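Long-range contact in Slr1951 protein (Synechocystis sp., PDB 3HX1), which is of unknown function but carries an FHA domain, a fold that in relatives recognises phosphothreonine peptides, and is named as adenylate cyclase-like: residues L14-R23 with A40-F48. Numbering follows the deposited sequence.
Sequences LIILDDAGRR and ADIRIKSQF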
loop_
_atom_site.group_PDB
_atom_site.type_symbol
_atom_site.label_atom_id
_atom_site.label_comp_id
_atom_site.label_asym_id
_atom_site.label_seq_id
_atom_site.Cartn_x
_atom_site.Cartn_y
_atom_site.Cartn_z
ATOM N N LEU A 14 5.204 -5.637 4.696
ATOM C CA LEU A 14 4.501 -4.368 4.620
ATOM C C LEU A 14 4.096 -3.910 6.025
ATOM O O LEU A 14 3.255 -4.554 6.665
ATOM C CB LEU A 14 3.251 -4.531 3.748
ATOM C CG LEU A 14 2.790 -3.310 2.954
ATOM C CD1 LEU A 14 3.922 -2.861 2.035
ATOM C CD2 LEU A 14 1.548 -3.647 2.146
ATOM N N ILE A 15 4.695 -2.819 6.509
ATOM C CA ILE A 15 4.341 -2.290 7.824
ATOM C C ILE A 15 3.202 -1.285 7.638
ATOM O O ILE A 15 3.390 -0.194 7.088
ATOM C CB ILE A 15 5.529 -1.578 8.512
ATOM C CG1 ILE A 15 6.700 -2.547 8.674
ATOM C CG2 ILE A 15 5.104 -1.044 9.883
ATOM C CD1 ILE A 15 7.556 -2.661 7.441
ATOM N N ILE A 16 2.019 -1.660 8.099
ATOM C CA ILE A 16 0.842 -0.815 7.962
ATOM C C ILE A 16 0.481 -0.073 9.241
ATOM O O ILE A 16 0.422 -0.659 10.325
ATOM C CB ILE A 16 -0.375 -1.659 7.522
ATOM C CG1 ILE A 16 -0.067 -2.325 6.178
ATOM C CG2 ILE A 16 -1.627 -0.780 7.437
ATOM C CD1 ILE A 16 -1.031 -3.401 5.801
ATOM N N LEU A 17 0.232 1.225 9.098
ATOM C CA LEU A 17 -0.143 2.065 10.224
ATOM C C LEU A 17 -1.465 2.753 9.933
ATOM O O LEU A 17 -1.552 3.563 9.010
ATOM C CB LEU A 17 0.921 3.127 10.479
ATOM C CG LEU A 17 0.536 4.124 11.572
ATOM C CD1 LEU A 17 0.268 3.365 12.865
ATOM C CD2 LEU A 17 1.639 5.149 11.762
ATOM N N ASP A 18 -2.487 2.435 10.720
ATOM C CA ASP A 18 -3.801 3.040 10.541
ATOM C C ASP A 18 -4.585 3.063 11.846
ATOM O O ASP A 18 -4.049 2.756 12.905
ATOM C CB ASP A 18 -4.595 2.273 9.489
ATOM C CG ASP A 18 -4.641 0.775 9.767
ATOM O OD1 ASP A 18 -4.372 0.357 10.920
ATOM O OD2 ASP A 18 -4.962 0.015 8.830
ATOM N N ASP A 19 -5.858 3.431 11.760
ATOM C CA ASP A 19 -6.739 3.499 12.928
ATOM C C ASP A 19 -6.613 2.289 13.864
ATOM O O ASP A 19 -6.897 2.394 15.056
ATOM C CB ASP A 19 -8.205 3.633 12.479
ATOM C CG ASP A 19 -8.474 4.915 11.701
ATOM O OD1 ASP A 19 -7.514 5.686 11.458
ATOM O OD2 ASP A 19 -9.647 5.146 11.333
ATOM N N ALA A 20 -6.195 1.145 13.325
ATOM C CA ALA A 20 -6.045 -0.071 14.123
ATOM C C ALA A 20 -4.650 -0.266 14.709
ATOM O O ALA A 20 -4.377 -1.306 15.319
ATOM C CB ALA A 20 -6.408 -1.289 13.285
ATOM N N GLY A 21 -3.773 0.720 14.521
ATOM C CA GLY A 21 -2.425 0.624 15.043
ATOM C C GLY A 21 -1.419 0.208 13.987
ATOM O O GLY A 21 -1.729 0.168 12.800
ATOM N N ARG A 22 -0.203 -0.107 14.414
ATOM C CA ARG A 22 0.835 -0.512 13.482
ATOM C C ARG A 22 0.934 -2.038 13.450
ATOM O O ARG A 22 1.044 -2.674 14.502
ATOM C CB ARG A 22 2.173 0.109 13.906
ATOM C CG ARG A 22 3.311 -0.241 12.983
ATOM C CD ARG A 22 4.651 0.395 13.375
ATOM N NE ARG A 22 4.639 1.854 13.282
ATOM C CZ ARG A 22 4.310 2.670 14.282
ATOM N NH1 ARG A 22 3.956 2.187 15.471
ATOM N NH2 ARG A 22 4.337 3.981 14.093
ATOM N N ARG A 23 0.885 -2.628 12.256
ATOM C CA ARG A 23 0.978 -4.090 12.140
ATOM C C ARG A 23 1.750 -4.485 10.894
ATOM O O ARG A 23 1.915 -3.683 9.980
ATOM C CB ARG A 23 -0.401 -4.716 12.057
ATOM C CG ARG A 23 -1.047 -4.556 10.687
ATOM C CD ARG A 23 -2.422 -5.175 10.665
ATOM N NE ARG A 23 -3.390 -4.280 10.048
ATOM C CZ ARG A 23 -3.566 -4.151 8.740
ATOM N NH1 ARG A 23 -2.843 -4.867 7.890
ATOM N NH2 ARG A 23 -4.466 -3.295 8.285
ATOM N N ALA A 40 -11.137 -5.289 -0.079
ATOM C CA ALA A 40 -9.690 -5.195 -0.266
ATOM C C ALA A 40 -8.917 -6.346 0.369
ATOM O O ALA A 40 -9.236 -6.782 1.472
ATOM C CB ALA A 40 -9.178 -3.850 0.302
ATOM N N ASP A 41 -7.890 -6.819 -0.329
ATOM C CA ASP A 41 -7.055 -7.903 0.173
ATOM C C ASP A 41 -6.324 -7.455 1.437
ATOM O O ASP A 41 -6.218 -8.209 2.400
ATOM C CB ASP A 41 -6.043 -8.314 -0.890
ATOM C CG ASP A 41 -6.710 -8.755 -2.185
ATOM O OD1 ASP A 41 -7.386 -9.813 -2.184
ATOM O OD2 ASP A 41 -6.566 -8.040 -3.206
ATOM N N ILE A 42 -5.826 -6.221 1.434
ATOM C CA ILE A 42 -5.112 -5.676 2.588
ATOM C C ILE A 42 -5.890 -4.477 3.102
ATOM O O ILE A 42 -5.914 -3.434 2.464
ATOM C CB ILE A 42 -3.698 -5.236 2.191
ATOM C CG1 ILE A 42 -2.909 -6.452 1.686
ATOM C CG2 ILE A 42 -3.006 -4.590 3.376
ATOM C CD1 ILE A 42 -1.578 -6.118 1.068
ATOM N N ARG A 43 -6.537 -4.607 4.250
ATOM C CA ARG A 43 -7.324 -3.496 4.749
ATOM C C ARG A 43 -6.511 -2.429 5.412
ATOM O O ARG A 43 -5.656 -2.723 6.242
ATOM C CB ARG A 43 -8.399 -3.967 5.734
ATOM C CG ARG A 43 -9.484 -4.804 5.093
ATOM C CD ARG A 43 -10.606 -5.101 6.073
ATOM N NE ARG A 43 -11.401 -3.921 6.398
ATOM C CZ ARG A 43 -12.460 -3.930 7.206
ATOM N NH1 ARG A 43 -12.863 -5.055 7.784
ATOM N NH2 ARG A 43 -13.126 -2.808 7.430
ATOM N N ILE A 44 -6.762 -1.186 5.013
ATOM C CA ILE A 44 -6.108 -0.042 5.621
ATOM C C ILE A 44 -7.262 0.746 6.222
ATOM O O ILE A 44 -7.945 1.502 5.529
ATOM C CB ILE A 44 -5.361 0.839 4.610
ATOM C CG1 ILE A 44 -3.986 0.248 4.284
ATOM C CG2 ILE A 44 -5.121 2.206 5.225
ATOM C CD1 ILE A 44 -4.023 -1.097 3.674
ATOM N N LYS A 45 -7.475 0.537 7.518
ATOM C CA LYS A 45 -8.555 1.161 8.264
ATOM C C LYS A 45 -8.409 2.662 8.481
ATOM O O LYS A 45 -7.588 3.102 9.292
ATOM C CB LYS A 45 -8.692 0.461 9.618
ATOM C CG LYS A 45 -9.761 1.028 10.542
ATOM C CD LYS A 45 -9.630 0.419 11.940
ATOM C CE LYS A 45 -10.637 0.994 12.920
ATOM N NZ LYS A 45 -10.318 0.595 14.324
ATOM N N SER A 46 -9.224 3.431 7.754
ATOM C CA SER A 46 -9.262 4.891 7.844
ATOM C C SER A 46 -10.328 5.449 6.927
ATOM O O SER A 46 -10.715 4.809 5.955
ATOM C CB SER A 46 -7.927 5.526 7.453
ATOM O OG SER A 46 -7.980 6.928 7.667
ATOM N N GLN A 47 -10.787 6.657 7.239
ATOM C CA GLN A 47 -11.817 7.319 6.445
ATOM C C GLN A 47 -11.196 8.081 5.289
ATOM O O GLN A 47 -11.879 8.436 4.334
ATOM C CB GLN A 47 -12.615 8.286 7.311
ATOM C CG GLN A 47 -11.764 9.328 8.021
ATOM C CD GLN A 47 -12.606 10.417 8.663
ATOM O OE1 GLN A 47 -13.671 10.145 9.221
ATOM N NE2 GLN A 47 -12.128 11.656 8.597
ATOM N N PHE A 48 -9.894 8.328 5.379
ATOM C CA PHE A 48 -9.188 9.051 4.331
ATOM C C PHE A 48 -8.771 8.093 3.230
ATOM O O PHE A 48 -8.259 8.501 2.194
ATOM C CB PHE A 48 -7.962 9.754 4.915
ATOM C CG PHE A 48 -8.278 10.654 6.078
ATOM C CD1 PHE A 48 -9.420 11.449 6.071
ATOM C CD2 PHE A 48 -7.413 10.742 7.161
ATOM C CE1 PHE A 48 -9.688 12.323 7.116
ATOM C CE2 PHE A 48 -7.673 11.617 8.211
ATOM C CZ PHE A 48 -8.811 12.408 8.189
HETATM O O HOH W 1 -10.660 7.195 9.873
#
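Polar bonds from Asp-18 and Asp-19 of a β-hairpin turn to Lys-45 of a loop, backed by an isoleucine-rich core, join the two sheets of the FHA β-sandwich here. Strands 11-18 and 21-27 are neighbours in one sheet; 42-43, the edge strand of the other, runs on into the loop through Ser-46. Inside, the branched side chains of Ile-16, Ile-42 and Ile-44 fill the space between the sheets: Ile-16 CG2 lies 4.1 Å from Ile-44 CG1, and Val-110 of strand 109-115 also packs on Ile-16. Asp-18 suits the turn because its short side chain keeps the carboxylate close to the backbone. Asp-18 OD1 accepts from Ala-20 N, an Asx turn, while Asp-18 OD2 takes Lys-45 N at 2.9 Å, met 48° out of the carboxylate plane. Lys-45 answers through its carbonyl, since Asp-19 N donates to Lys-45 O at 3.0 Å. The extended chain of Lys-45, CG anti to the backbone N (chi1 178°), lays Lys-45 CD 3.6 Å from Asp-19 CB. The long arm of Arg-23 carries NH2 to Arg-43 O on the other sheet, a bond modelled doubtfully short, and into a salt bridge with Asp-18 OD2. A water links Asp-19 OD2 to Gln-47 N, 2.7 Å from each.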